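Local coordinates for chitinase (Jonesia denitrificans, PDB 5VG0), which belongs to a multidomain protein that probably degrades chitin, this domain being a copper-dependent lytic polysaccharide monooxygenase with a histidine brace, at residues P7-A12 with F133-D138; D69-L74 with S105-L110; A76-S81 with A122-S127; T80-Y85 with H92-Q97. All blocks are in the same frame, centred on the assembly; numbering follows the deposited sequence.

Contact 1: residues P7-A12 with F133-D138; sequences PPSRQA and FYNCMD
The N-cap of the short helix 10-15 is set against strand 131-141 in the core of the domain, where R10 and D138 form a side-on salt bridge. R10 runs extended from CG to NE, crosses the D138 side chain at about a right angle, and gives one nitrogen to each carboxylate oxygen: NE lies 2.8 Å from D138 OD2 and NH2 2.9 Å from D138 OD1. Both oxygens use their syn lone pairs and lie near the guanidinium plane, so the two bonds together fix the rotation of both groups. The backbone N of the same arginine donates to C136 O at 2.8 Å. Q11, with chi2 bent to -98°, lays its amide over that of N135, the planes 19° apart, while NE2 donates to Y134 O at 2.9 Å; N135 OD1 accepts from V4 N. A water links Q11 OE1 to C136 N. S9 OG accepts from A12 N at 3.2 Å, capping the helix, and is also hydrogen-bonded to V4 O. On the strand side, C136 is tied by a disulfide to C42. Strand 2-6 touches S9, N135 and M137, and strand 118-126 pairs with strand 131-141 in the same sheet.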
loop_
_atom_site.group_PDB
_atom_site.type_symbol
_atom_site.label_atom_id
_atom_site.label_comp_id
_atom_site.label_asym_id
_atom_site.label_seq_id
_atom_site.Cartn_x
_atom_site.Cartn_y
_atom_site.Cartn_z
ATOM N N PRO A 7 -6.383 -4.628 -4.883
ATOM C CA PRO A 7 -5.690 -4.444 -6.156
ATOM C C PRO A 7 -4.193 -4.382 -5.879
ATOM O O PRO A 7 -3.775 -3.910 -4.827
ATOM C CB PRO A 7 -6.225 -3.103 -6.669
ATOM C CG PRO A 7 -6.825 -2.431 -5.546
ATOM C CD PRO A 7 -7.162 -3.437 -4.501
ATOM N N PRO A 8 -3.367 -4.863 -6.799
ATOM C CA PRO A 8 -1.945 -4.998 -6.467
ATOM C C PRO A 8 -1.261 -3.662 -6.259
ATOM O O PRO A 8 -1.402 -2.731 -7.051
ATOM C CB PRO A 8 -1.362 -5.736 -7.675
ATOM C CG PRO A 8 -2.334 -5.560 -8.746
ATOM C CD PRO A 8 -3.675 -5.463 -8.108
ATOM N N SER A 9 -0.469 -3.593 -5.196
ATOM C CA SER A 9 0.409 -2.469 -4.960
ATOM C C SER A 9 1.588 -2.482 -5.937
ATOM O O SER A 9 1.896 -3.481 -6.589
ATOM C CB SER A 9 0.927 -2.515 -3.528
ATOM O OG SER A 9 1.612 -3.736 -3.289
ATOM N N ARG A 10 2.293 -1.352 -5.986
ATOM C CA ARG A 10 3.498 -1.265 -6.801
ATOM C C ARG A 10 4.489 -2.365 -6.428
ATOM O O ARG A 10 5.042 -3.030 -7.310
ATOM C CB ARG A 10 4.113 0.136 -6.703
ATOM C CG ARG A 10 3.263 1.208 -7.373
ATOM C CD ARG A 10 3.951 2.549 -7.397
ATOM N NE ARG A 10 3.105 3.526 -8.062
ATOM C CZ ARG A 10 3.420 4.785 -8.288
ATOM N NH1 ARG A 10 4.578 5.273 -7.906
ATOM N NH2 ARG A 10 2.543 5.540 -8.919
ATOM N N GLN A 11 4.697 -2.599 -5.136
ATOM C CA GLN A 11 5.632 -3.643 -4.736
ATOM C C GLN A 11 5.121 -5.028 -5.114
ATOM O O GLN A 11 5.919 -5.900 -5.460
ATOM C CB GLN A 11 6.014 -3.545 -3.249
ATOM C CG GLN A 11 4.876 -3.490 -2.244
ATOM C CD GLN A 11 4.572 -2.075 -1.824
ATOM O OE1 GLN A 11 4.261 -1.228 -2.662
ATOM N NE2 GLN A 11 4.701 -1.794 -0.544
ATOM N N ALA A 12 3.802 -5.255 -5.037
ATOM C CA ALA A 12 3.247 -6.538 -5.470
ATOM C C ALA A 12 3.507 -6.801 -6.943
ATOM O O ALA A 12 3.828 -7.928 -7.336
ATOM C CB ALA A 12 1.744 -6.574 -5.219
ATOM N N PHE A 133 4.109 0.948 7.311
ATOM C CA PHE A 133 4.337 0.301 6.035
ATOM C C PHE A 133 3.535 1.025 4.967
ATOM O O PHE A 133 2.395 1.421 5.190
ATOM C CB PHE A 133 3.970 -1.192 6.089
ATOM C CG PHE A 133 4.899 -1.965 6.954
ATOM C CD1 PHE A 133 4.774 -1.947 8.329
ATOM C CD2 PHE A 133 5.955 -2.665 6.397
ATOM C CE1 PHE A 133 5.686 -2.606 9.127
ATOM C CE2 PHE A 133 6.854 -3.321 7.195
ATOM C CZ PHE A 133 6.728 -3.277 8.564
ATOM N N TYR A 134 4.139 1.193 3.795
ATOM C CA TYR A 134 3.647 2.095 2.762
ATOM C C TYR A 134 3.383 1.314 1.481
ATOM O O TYR A 134 4.287 0.682 0.942
ATOM C CB TYR A 134 4.675 3.193 2.518
ATOM C CG TYR A 134 4.823 4.137 3.693
ATOM C CD1 TYR A 134 5.653 3.835 4.773
ATOM C CD2 TYR A 134 4.100 5.322 3.742
ATOM C CE1 TYR A 134 5.755 4.705 5.859
ATOM C CE2 TYR A 134 4.214 6.187 4.811
ATOM C CZ TYR A 134 5.032 5.875 5.867
ATOM O OH TYR A 134 5.099 6.775 6.907
ATOM N N ASN A 135 2.155 1.409 0.972
ATOM C CA ASN A 135 1.741 0.690 -0.229
ATOM C C ASN A 135 0.942 1.605 -1.144
ATOM O O ASN A 135 -0.156 2.035 -0.772
ATOM C CB ASN A 135 0.842 -0.510 0.098
ATOM C CG ASN A 135 1.606 -1.734 0.624
ATOM O OD1 ASN A 135 1.687 -2.735 -0.059
ATOM N ND2 ASN A 135 2.172 -1.637 1.806
ATOM N N CYS A 136 1.447 1.862 -2.346
ATOM C CA CYS A 136 0.694 2.582 -3.365
ATOM C C CYS A 136 0.049 1.625 -4.350
ATOM O O CYS A 136 0.682 0.672 -4.802
ATOM C CB CYS A 136 1.615 3.515 -4.133
ATOM S SG CYS A 136 1.901 5.023 -3.238
ATOM N N MET A 137 -1.179 1.944 -4.737
ATOM C CA MET A 137 -1.944 1.193 -5.726
ATOM C C MET A 137 -2.406 2.175 -6.795
ATOM O O MET A 137 -3.108 3.144 -6.492
ATOM C CB MET A 137 -3.182 0.529 -5.111
ATOM C CG MET A 137 -2.944 -0.681 -4.220
ATOM S SD MET A 137 -1.996 -0.440 -2.704
ATOM C CE MET A 137 -3.080 0.675 -1.836
ATOM N N ASP A 138 -2.036 1.919 -8.029
ATOM C CA ASP A 138 -2.466 2.725 -9.169
ATOM C C ASP A 138 -3.735 2.119 -9.737
ATOM O O ASP A 138 -3.740 0.954 -10.140
ATOM C CB ASP A 138 -1.364 2.780 -10.218
ATOM C CG ASP A 138 -0.117 3.412 -9.663
ATOM O OD1 ASP A 138 -0.176 4.605 -9.304
ATOM O OD2 ASP A 138 0.908 2.718 -9.574
HETATM O O HOH W 1 -0.473 -0.449 -8.273
HETATM O O HOH W 2 -3.497 -1.610 -8.683
HETATM O O HOH W 3 4.265 1.533 -2.680
#

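Contact 2: residues D69-L74 with S105-L110; sequences DLTWKL and SLTHTL
D69 and T109 lie side by side and point the same way, and T109 OG1 donates to D69 OD1 at 2.8 Å from above the carboxylate plane, 39° out of it. On the same face T71 and T107 cross obliquely, each OG1 anti to the carbonyl carbon, which brings T71 OG1 within 3.0 Å of T107 OG1, and the methyl CG2 of T107 rests on D69 CB at 3.7 Å. The other face, with L70, W72, L106 and H108, is the inner side of one sheet of the family's immunoglobulin-like beta sandwich. L106 CG sits 3.9 Å above the H108 ring, displaced toward its rim, while W72 CB meets L106 CB at 4.3 Å. W72 NE1 and H108 ND1 are both hydrogen-bonded to Y85 OH, one buried oxygen joining two rings from neighbouring strands. The backbones form an antiparallel ladder in which L70 N donates to H108 O at 2.8 Å, whereas L106 N to W72 O is weak at 3.3 Å. Strand 68-74 is the middle of a three-stranded sheet, between 2-6 and 105-110. L70 packs on M137 and W72 on N135 of strand 131-141 in the other sheet, and the rings of W72 and H108 meet W83 of strand 80-87.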
loop_
_atom_site.group_PDB
_atom_site.type_symbol
_atom_site.label_atom_id
_atom_site.label_comp_id
_atom_site.label_asym_id
_atom_site.label_seq_id
_atom_site.Cartn_x
_atom_site.Cartn_y
_atom_site.Cartn_z
ATOM N N ASP A 69 -13.008 -3.948 -2.485
ATOM C CA ASP A 69 -12.387 -4.670 -1.390
ATOM C C ASP A 69 -10.889 -4.721 -1.650
ATOM O O ASP A 69 -10.447 -5.139 -2.724
ATOM C CB ASP A 69 -12.934 -6.094 -1.293
ATOM C CG ASP A 69 -14.355 -6.152 -0.782
ATOM O OD1 ASP A 69 -14.879 -5.139 -0.296
ATOM O OD2 ASP A 69 -14.945 -7.249 -0.855
ATOM N N LEU A 70 -10.117 -4.327 -0.655
ATOM C CA LEU A 70 -8.667 -4.292 -0.716
ATOM C C LEU A 70 -8.121 -5.301 0.285
ATOM O O LEU A 70 -8.534 -5.309 1.444
ATOM C CB LEU A 70 -8.253 -2.877 -0.371
ATOM C CG LEU A 70 -6.790 -2.570 -0.411
ATOM C CD1 LEU A 70 -6.639 -1.105 -0.794
ATOM C CD2 LEU A 70 -6.161 -2.843 0.922
ATOM N N THR A 71 -7.192 -6.137 -0.159
ATOM C CA THR A 71 -6.680 -7.245 0.637
ATOM C C THR A 71 -5.190 -7.089 0.898
ATOM O O THR A 71 -4.406 -6.835 -0.024
ATOM C CB THR A 71 -6.961 -8.586 -0.036
ATOM O OG1 THR A 71 -8.379 -8.763 -0.108
ATOM C CG2 THR A 71 -6.350 -9.741 0.760
ATOM N N TRP A 72 -4.817 -7.250 2.160
ATOM C CA TRP A 72 -3.441 -7.328 2.621
ATOM C C TRP A 72 -3.031 -8.768 2.887
ATOM O O TRP A 72 -3.830 -9.590 3.343
ATOM C CB TRP A 72 -3.291 -6.605 3.954
ATOM C CG TRP A 72 -3.387 -5.113 3.954
ATOM C CD1 TRP A 72 -4.514 -4.352 3.926
ATOM C CD2 TRP A 72 -2.287 -4.202 4.024
ATOM N NE1 TRP A 72 -4.178 -3.022 3.971
ATOM C CE2 TRP A 72 -2.815 -2.903 4.031
ATOM C CE3 TRP A 72 -0.901 -4.367 4.079
ATOM C CZ2 TRP A 72 -2.011 -1.766 4.097
ATOM C CZ3 TRP A 72 -0.098 -3.239 4.143
ATOM C CH2 TRP A 72 -0.660 -1.957 4.156
ATOM N N LYS A 73 -1.756 -9.044 2.650
ATOM C CA LYS A 73 -1.077 -10.233 3.147
ATOM C C LYS A 73 -0.026 -9.761 4.133
ATOM O O LYS A 73 0.858 -8.983 3.773
ATOM C CB LYS A 73 -0.406 -10.982 2.000
ATOM C CG LYS A 73 0.380 -12.185 2.460
ATOM C CD LYS A 73 0.912 -12.973 1.284
ATOM C CE LYS A 73 1.608 -14.244 1.729
ATOM N NZ LYS A 73 2.097 -15.018 0.567
ATOM N N LEU A 74 -0.138 -10.203 5.378
ATOM C CA LEU A 74 0.814 -9.826 6.410
ATOM C C LEU A 74 1.686 -11.022 6.726
ATOM O O LEU A 74 1.177 -12.094 7.036
ATOM C CB LEU A 74 0.105 -9.357 7.676
ATOM C CG LEU A 74 -0.978 -8.301 7.485
ATOM C CD1 LEU A 74 -1.489 -7.868 8.865
ATOM C CD2 LEU A 74 -0.511 -7.099 6.685
ATOM N N SER A 105 -4.504 -12.377 6.831
ATOM C CA SER A 105 -5.237 -12.029 5.624
ATOM C C SER A 105 -6.333 -11.071 6.049
ATOM O O SER A 105 -7.190 -11.436 6.852
ATOM C CB SER A 105 -5.844 -13.267 4.985
ATOM O OG SER A 105 -6.546 -12.889 3.818
ATOM N N LEU A 106 -6.285 -9.844 5.546
ATOM C CA LEU A 106 -7.152 -8.764 6.008
ATOM C C LEU A 106 -7.735 -8.057 4.802
ATOM O O LEU A 106 -6.995 -7.681 3.894
ATOM C CB LEU A 106 -6.324 -7.769 6.833
ATOM C CG LEU A 106 -7.023 -6.531 7.348
ATOM C CD1 LEU A 106 -8.153 -6.870 8.301
ATOM C CD2 LEU A 106 -6.005 -5.658 8.034
ATOM N N THR A 107 -9.052 -7.864 4.802
ATOM C CA THR A 107 -9.729 -7.151 3.732
ATOM C C THR A 107 -10.459 -5.946 4.304
ATOM O O THR A 107 -11.186 -6.068 5.290
ATOM C CB THR A 107 -10.671 -8.086 2.976
ATOM O OG1 THR A 107 -9.897 -9.157 2.404
ATOM C CG2 THR A 107 -11.414 -7.355 1.884
ATOM N N HIS A 108 -10.277 -4.798 3.664
ATOM C CA HIS A 108 -10.999 -3.577 3.967
ATOM C C HIS A 108 -11.786 -3.147 2.742
ATOM O O HIS A 108 -11.306 -3.258 1.622
ATOM C CB HIS A 108 -10.022 -2.465 4.293
ATOM C CG HIS A 108 -9.362 -2.613 5.619
ATOM N ND1 HIS A 108 -8.069 -2.208 5.847
ATOM C CD2 HIS A 108 -9.818 -3.094 6.793
ATOM C CE1 HIS A 108 -7.754 -2.437 7.102
ATOM N NE2 HIS A 108 -8.795 -2.976 7.700
ATOM N N THR A 109 -12.973 -2.623 2.964
ATOM C CA THR A 109 -13.792 -2.093 1.887
ATOM C C THR A 109 -13.668 -0.581 1.850
ATOM O O THR A 109 -14.035 0.101 2.809
ATOM C CB THR A 109 -15.256 -2.493 2.052
ATOM O OG1 THR A 109 -15.340 -3.916 2.130
ATOM C CG2 THR A 109 -16.096 -1.993 0.887
ATOM N N LEU A 110 -13.158 -0.066 0.742
ATOM C CA LEU A 110 -13.117 1.368 0.494
ATOM C C LEU A 110 -14.341 1.735 -0.329
ATOM O O LEU A 110 -14.758 0.983 -1.218
ATOM C CB LEU A 110 -11.860 1.739 -0.292
ATOM C CG LEU A 110 -10.534 1.424 0.383
ATOM C CD1 LEU A 110 -9.388 1.997 -0.427
ATOM C CD2 LEU A 110 -10.480 1.924 1.806
HETATM O O HOH W 4 -4.049 -12.149 2.176
#

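Contact 3: residues A76-S81 with A122-S127; sequences APHNTS and ARWNVS. With CU (copper (II) ion), chain C; PER (peroxide ion), chain D.
The chain that delivers the copper ligand H78 is fastened to the neighbouring strand through a relay: W124 NE1 donates to T80 OG1 at 2.8 Å, and that hydroxyl in turn donates to H78 O. T80 OG1 lies 10° from the indole plane, and the threonine crosses the W124 side chain at about a right angle. W124 has CG anti to its backbone N (chi1 170°), which directs CG toward the 76-81 side. At the far rim of the ring, W124 CH2 lies 3.9 Å from H78 CD2. The imidazole and the six-membered ring are near parallel, 25° apart, but slid so far that they barely overlap. A76 O sits 3.3 Å above the centre of the H78 ring and also meets the edge of W124. S127 N donates to N79 O at 2.9 Å and S81 N to N125 O at 3.1 Å, while V126 CG1 packs on H78 CB. An alanine in place of W124 would probably leave T80 OG1 without its indole donor and open a gap beside H78. H78 NE2 binds the copper at 2.0 Å, both peroxide oxygens and a more distant water, at 2.5 Å from the copper, are also ligands, and H1 supplies the other protein ligands of the histidine brace. The strand's hydrogen bonds and indole rim probably act as a second shell that helps to position H78 for copper-oxygen chemistry.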
loop_
_atom_site.group_PDB
_atom_site.type_symbol
_atom_site.label_atom_id
_atom_site.label_comp_id
_atom_site.label_asym_id
_atom_site.label_seq_id
_atom_site.Cartn_x
_atom_site.Cartn_y
_atom_site.Cartn_z
ATOM N N ALA A 76 4.076 -10.664 9.150
ATOM C CA ALA A 76 4.311 -10.507 10.577
ATOM C C ALA A 76 3.237 -9.539 11.035
ATOM O O ALA A 76 3.353 -8.327 10.796
ATOM C CB ALA A 76 5.712 -9.967 10.837
ATOM N N PRO A 77 2.181 -10.026 11.668
ATOM C CA PRO A 77 1.018 -9.177 11.998
ATOM C C PRO A 77 1.199 -8.379 13.287
ATOM O O PRO A 77 0.692 -8.694 14.367
ATOM C CB PRO A 77 -0.107 -10.203 12.123
ATOM C CG PRO A 77 0.570 -11.410 12.631
ATOM C CD PRO A 77 1.933 -11.429 12.013
ATOM N N HIS A 78 1.924 -7.286 13.169
ATOM C CA HIS A 78 2.222 -6.449 14.325
ATOM C C HIS A 78 0.964 -5.835 14.903
ATOM O O HIS A 78 0.017 -5.506 14.191
ATOM C CB HIS A 78 3.132 -5.317 13.896
ATOM C CG HIS A 78 4.350 -5.796 13.208
ATOM N ND1 HIS A 78 5.225 -6.696 13.781
ATOM C CD2 HIS A 78 4.816 -5.546 11.969
ATOM C CE1 HIS A 78 6.193 -6.957 12.928
ATOM N NE2 HIS A 78 5.967 -6.268 11.829
ATOM N N ASN A 79 0.984 -5.610 16.212
ATOM C CA ASN A 79 -0.068 -4.820 16.827
ATOM C C ASN A 79 -0.163 -3.482 16.111
ATOM O O ASN A 79 0.852 -2.863 15.788
ATOM C CB ASN A 79 0.209 -4.626 18.314
ATOM C CG ASN A 79 0.061 -5.915 19.084
ATOM O OD1 ASN A 79 0.924 -6.783 19.002
ATOM N ND2 ASN A 79 -1.043 -6.068 19.794
ATOM N N THR A 80 -1.392 -3.066 15.843
ATOM C CA THR A 80 -1.667 -1.995 14.899
ATOM C C THR A 80 -2.517 -0.922 15.554
ATOM O O THR A 80 -3.463 -1.219 16.287
ATOM C CB THR A 80 -2.428 -2.584 13.710
ATOM O OG1 THR A 80 -1.604 -3.539 13.049
ATOM C CG2 THR A 80 -2.842 -1.539 12.717
ATOM N N SER A 81 -2.195 0.333 15.246
ATOM C CA SER A 81 -3.064 1.439 15.626
ATOM C C SER A 81 -4.116 1.621 14.545
ATOM O O SER A 81 -5.241 1.149 14.696
ATOM C CB SER A 81 -2.256 2.703 15.896
ATOM O OG SER A 81 -1.432 2.988 14.796
ATOM N N ALA A 122 -1.872 3.294 1.012
ATOM C CA ALA A 122 -2.246 2.624 2.243
ATOM C C ALA A 122 -1.068 2.719 3.191
ATOM O O ALA A 122 0.034 2.305 2.854
ATOM C CB ALA A 122 -2.620 1.174 1.973
ATOM N N ARG A 123 -1.317 3.263 4.375
ATOM C CA ARG A 123 -0.312 3.438 5.411
ATOM C C ARG A 123 -0.745 2.613 6.615
ATOM O O ARG A 123 -1.788 2.884 7.212
ATOM C CB ARG A 123 -0.190 4.919 5.740
ATOM C CG ARG A 123 0.935 5.275 6.641
ATOM C CD ARG A 123 1.199 6.784 6.569
ATOM N NE ARG A 123 0.229 7.542 7.337
ATOM C CZ ARG A 123 0.288 8.854 7.532
ATOM N NH1 ARG A 123 1.227 9.586 6.950
ATOM N NH2 ARG A 123 -0.600 9.443 8.313
ATOM N N TRP A 124 0.046 1.613 6.944
ATOM C CA TRP A 124 -0.215 0.711 8.065
ATOM C C TRP A 124 0.649 1.160 9.236
ATOM O O TRP A 124 1.874 1.030 9.191
ATOM C CB TRP A 124 0.145 -0.718 7.651
ATOM C CG TRP A 124 0.147 -1.720 8.759
ATOM C CD1 TRP A 124 -0.498 -1.649 9.949
ATOM C CD2 TRP A 124 0.838 -2.974 8.749
ATOM N NE1 TRP A 124 -0.240 -2.772 10.688
ATOM C CE2 TRP A 124 0.575 -3.605 9.972
ATOM C CE3 TRP A 124 1.648 -3.623 7.826
ATOM C CZ2 TRP A 124 1.094 -4.858 10.298
ATOM C CZ3 TRP A 124 2.162 -4.866 8.152
ATOM C CH2 TRP A 124 1.886 -5.468 9.375
ATOM N N ASN A 125 0.021 1.697 10.279
ATOM C CA ASN A 125 0.739 2.220 11.433
ATOM C C ASN A 125 0.866 1.154 12.516
ATOM O O ASN A 125 -0.130 0.599 12.988
ATOM C CB ASN A 125 0.004 3.438 11.977
ATOM C CG ASN A 125 -0.025 4.570 10.998
ATOM O OD1 ASN A 125 1.010 5.050 10.554
ATOM N ND2 ASN A 125 -1.203 4.989 10.640
ATOM N N VAL A 126 2.086 0.881 12.925
ATOM C CA VAL A 126 2.368 -0.115 13.948
ATOM C C VAL A 126 2.268 0.555 15.319
ATOM O O VAL A 126 2.801 1.644 15.527
ATOM C CB VAL A 126 3.761 -0.720 13.708
ATOM C CG1 VAL A 126 4.146 -1.677 14.825
ATOM C CG2 VAL A 126 3.779 -1.422 12.333
ATOM N N SER A 127 1.579 -0.081 16.266
ATOM C CA SER A 127 1.228 0.605 17.507
ATOM C C SER A 127 2.364 0.693 18.507
ATOM O O SER A 127 2.312 1.548 19.395
ATOM C CB SER A 127 0.022 -0.048 18.158
ATOM O OG SER A 127 0.329 -1.346 18.545
HETATM CU CU CU C . 7.170 -6.293 10.227
HETATM O O1 PER D . 8.332 -4.759 11.166
HETATM O O2 PER D . 8.683 -6.198 11.272
HETATM O O HOH W 5 8.625 -8.052 11.128
#

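Contact 4: residues T80-Y85 with H92-Q97; sequences TSTWEY and HQTFDQ
Strands 82-85 and 92-96 run antiparallel, their axes 4.7 Å apart at closest, and a classic beta bulge closes the far end, where H92 N and Q93 N both donate to Y85 O. The W83 indole reaches Q97: NE1 donates to OE1 at 2.9 Å, on a lone pair in the carbonyl plane, with the amide turned 88° from the ring. A bend at chi2 (77°) turns Q97 CD back toward W83 NE1. T80 CG2 lies 3.5 Å above one face of the W83 ring. An alanine in place of W83 would probably leave Q97 OE1 without this donor and its amide free to turn, and the T80 methyl without the ring beneath it. Y85 and F95 meet rim to rim, CE2 to CD1 at 3.7 Å, with planes at 88°. On the opposite face T82 CG2 touches T94 CG2 at 3.8 Å, and a water joins E84 OE2 to T94 OG1, while E84 OE1 makes a salt bridge to R123. Strand 118-126 pairs with the other edge of strand 80-87, W124 stacks on W83, and L106 and L110 of strand 105-110 pack on the face that bears W83, Y85 and F95.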
loop_
_atom_site.group_PDB
_atom_site.type_symbol
_atom_site.label_atom_id
_atom_site.label_comp_id
_atom_site.label_asym_id
_atom_site.label_seq_id
_atom_site.Cartn_x
_atom_site.Cartn_y
_atom_site.Cartn_z
ATOM N N THR A 80 -1.392 -3.066 15.843
ATOM C CA THR A 80 -1.667 -1.995 14.899
ATOM C C THR A 80 -2.517 -0.922 15.554
ATOM O O THR A 80 -3.463 -1.219 16.287
ATOM C CB THR A 80 -2.428 -2.584 13.710
ATOM O OG1 THR A 80 -1.604 -3.539 13.049
ATOM C CG2 THR A 80 -2.842 -1.539 12.717
ATOM N N SER A 81 -2.195 0.333 15.246
ATOM C CA SER A 81 -3.064 1.439 15.626
ATOM C C SER A 81 -4.116 1.621 14.545
ATOM O O SER A 81 -5.241 1.149 14.696
ATOM C CB SER A 81 -2.256 2.703 15.896
ATOM O OG SER A 81 -1.432 2.988 14.796
ATOM N N THR A 82 -3.767 2.252 13.434
ATOM C CA THR A 82 -4.698 2.487 12.341
ATOM C C THR A 82 -4.124 2.043 11.005
ATOM O O THR A 82 -2.913 1.992 10.797
ATOM C CB THR A 82 -5.086 3.963 12.230
ATOM O OG1 THR A 82 -3.913 4.747 12.075
ATOM C CG2 THR A 82 -5.885 4.432 13.424
ATOM N N TRP A 83 -5.058 1.774 10.108
ATOM C CA TRP A 83 -4.822 1.643 8.678
ATOM C C TRP A 83 -5.404 2.900 8.047
ATOM O O TRP A 83 -6.595 3.173 8.195
ATOM C CB TRP A 83 -5.544 0.410 8.131
ATOM C CG TRP A 83 -5.287 -0.859 8.880
ATOM C CD1 TRP A 83 -5.939 -1.301 9.987
ATOM C CD2 TRP A 83 -4.310 -1.840 8.560
ATOM N NE1 TRP A 83 -5.430 -2.500 10.379
ATOM C CE2 TRP A 83 -4.424 -2.861 9.519
ATOM C CE3 TRP A 83 -3.351 -1.962 7.548
ATOM C CZ2 TRP A 83 -3.605 -3.975 9.506
ATOM C CZ3 TRP A 83 -2.550 -3.075 7.532
ATOM C CH2 TRP A 83 -2.673 -4.061 8.504
ATOM N N GLU A 84 -4.580 3.672 7.364
ATOM C CA GLU A 84 -5.006 4.917 6.747
ATOM C C GLU A 84 -4.910 4.783 5.239
ATOM O O GLU A 84 -3.899 4.327 4.716
ATOM C CB GLU A 84 -4.132 6.083 7.206
ATOM C CG GLU A 84 -4.277 6.401 8.684
ATOM C CD GLU A 84 -3.307 7.461 9.127
ATOM O OE1 GLU A 84 -2.095 7.234 9.009
ATOM O OE2 GLU A 84 -3.779 8.530 9.568
ATOM N N TYR A 85 -5.958 5.189 4.550
ATOM C CA TYR A 85 -6.019 5.153 3.099
ATOM C C TYR A 85 -6.163 6.558 2.558
ATOM O O TYR A 85 -7.105 7.264 2.920
ATOM C CB TYR A 85 -7.172 4.276 2.625
ATOM C CG TYR A 85 -6.999 2.840 3.022
ATOM C CD1 TYR A 85 -6.269 1.980 2.238
ATOM C CD2 TYR A 85 -7.514 2.344 4.195
ATOM C CE1 TYR A 85 -6.075 0.670 2.586
ATOM C CE2 TYR A 85 -7.325 1.003 4.549
ATOM C CZ TYR A 85 -6.603 0.173 3.734
ATOM O OH TYR A 85 -6.382 -1.145 4.035
ATOM N N HIS A 92 -8.610 9.595 3.071
ATOM C CA HIS A 92 -9.921 9.189 2.600
ATOM C C HIS A 92 -10.676 8.361 3.626
ATOM O O HIS A 92 -11.837 8.650 3.916
ATOM C CB HIS A 92 -9.732 8.399 1.296
ATOM C CG HIS A 92 -11.001 8.031 0.628
ATOM N ND1 HIS A 92 -11.733 8.935 -0.099
ATOM C CD2 HIS A 92 -11.666 6.860 0.560
ATOM C CE1 HIS A 92 -12.806 8.340 -0.580
ATOM N NE2 HIS A 92 -12.795 7.083 -0.184
ATOM N N GLN A 93 -10.046 7.339 4.204
ATOM C CA GLN A 93 -10.671 6.476 5.198
ATOM C C GLN A 93 -9.625 5.985 6.177
ATOM O O GLN A 93 -8.483 5.756 5.807
ATOM C CB GLN A 93 -11.307 5.222 4.578
ATOM C CG GLN A 93 -12.665 5.456 3.994
ATOM C CD GLN A 93 -13.210 4.236 3.277
ATOM O OE1 GLN A 93 -13.371 4.262 2.081
ATOM N NE2 GLN A 93 -13.505 3.173 4.009
ATOM N N THR A 94 -10.061 5.771 7.417
ATOM C CA THR A 94 -9.234 5.230 8.480
ATOM C C THR A 94 -9.954 4.042 9.092
ATOM O O THR A 94 -11.165 4.092 9.315
ATOM C CB THR A 94 -9.006 6.288 9.565
ATOM O OG1 THR A 94 -8.394 7.435 8.969
ATOM C CG2 THR A 94 -8.118 5.790 10.691
ATOM N N PHE A 95 -9.218 2.983 9.380
ATOM C CA PHE A 95 -9.722 1.835 10.127
ATOM C C PHE A 95 -8.903 1.705 11.393
ATOM O O PHE A 95 -7.675 1.665 11.339
ATOM C CB PHE A 95 -9.586 0.547 9.318
ATOM C CG PHE A 95 -10.458 0.497 8.113
ATOM C CD1 PHE A 95 -10.078 1.131 6.943
ATOM C CD2 PHE A 95 -11.658 -0.174 8.137
ATOM C CE1 PHE A 95 -10.876 1.076 5.820
ATOM C CE2 PHE A 95 -12.462 -0.227 7.014
ATOM C CZ PHE A 95 -12.072 0.407 5.859
ATOM N N ASP A 96 -9.577 1.630 12.530
ATOM C CA ASP A 96 -8.935 1.573 13.843
ATOM C C ASP A 96 -8.841 0.118 14.284
ATOM O O ASP A 96 -9.861 -0.558 14.433
ATOM C CB ASP A 96 -9.781 2.393 14.817
ATOM C CG ASP A 96 -9.172 2.534 16.177
ATOM O OD1 ASP A 96 -8.035 2.082 16.407
ATOM O OD2 ASP A 96 -9.876 3.153 17.002
ATOM N N GLN A 97 -7.627 -0.369 14.492
ATOM C CA GLN A 97 -7.410 -1.717 14.995
ATOM C C GLN A 97 -7.268 -1.751 16.508
ATOM O O GLN A 97 -7.147 -2.833 17.097
ATOM C CB GLN A 97 -6.176 -2.343 14.331
ATOM C CG GLN A 97 -6.155 -3.882 14.319
ATOM C CD GLN A 97 -7.062 -4.459 13.268
ATOM O OE1 GLN A 97 -7.095 -4.007 12.141
ATOM N NE2 GLN A 97 -7.789 -5.481 13.628
HETATM O O HOH W 6 -6.435 8.851 10.499
#

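From the N terminus, residues 7-12 follow strand 2-6 and pack against 133-138 in contact 1, which closes a loop of 120 residues around the other three contacts. Strand 68-74 comes next and meets 105-110 in contact 2, whose loop encloses contact 4, the hairpin of strands 80-87 and 90-96. Contact 3 joins 76-81 to 122-127; it crosses contact 2, since their segments alternate, and shares T80 and S81 with contact 4. Contacts 1, 3 and 4 all reach the mixed sheet, while contact 2 belongs to the three-stranded sheet packed against it. W72, W83, Y85 and W124 join the two sheets, and contact 3 leads to the copper.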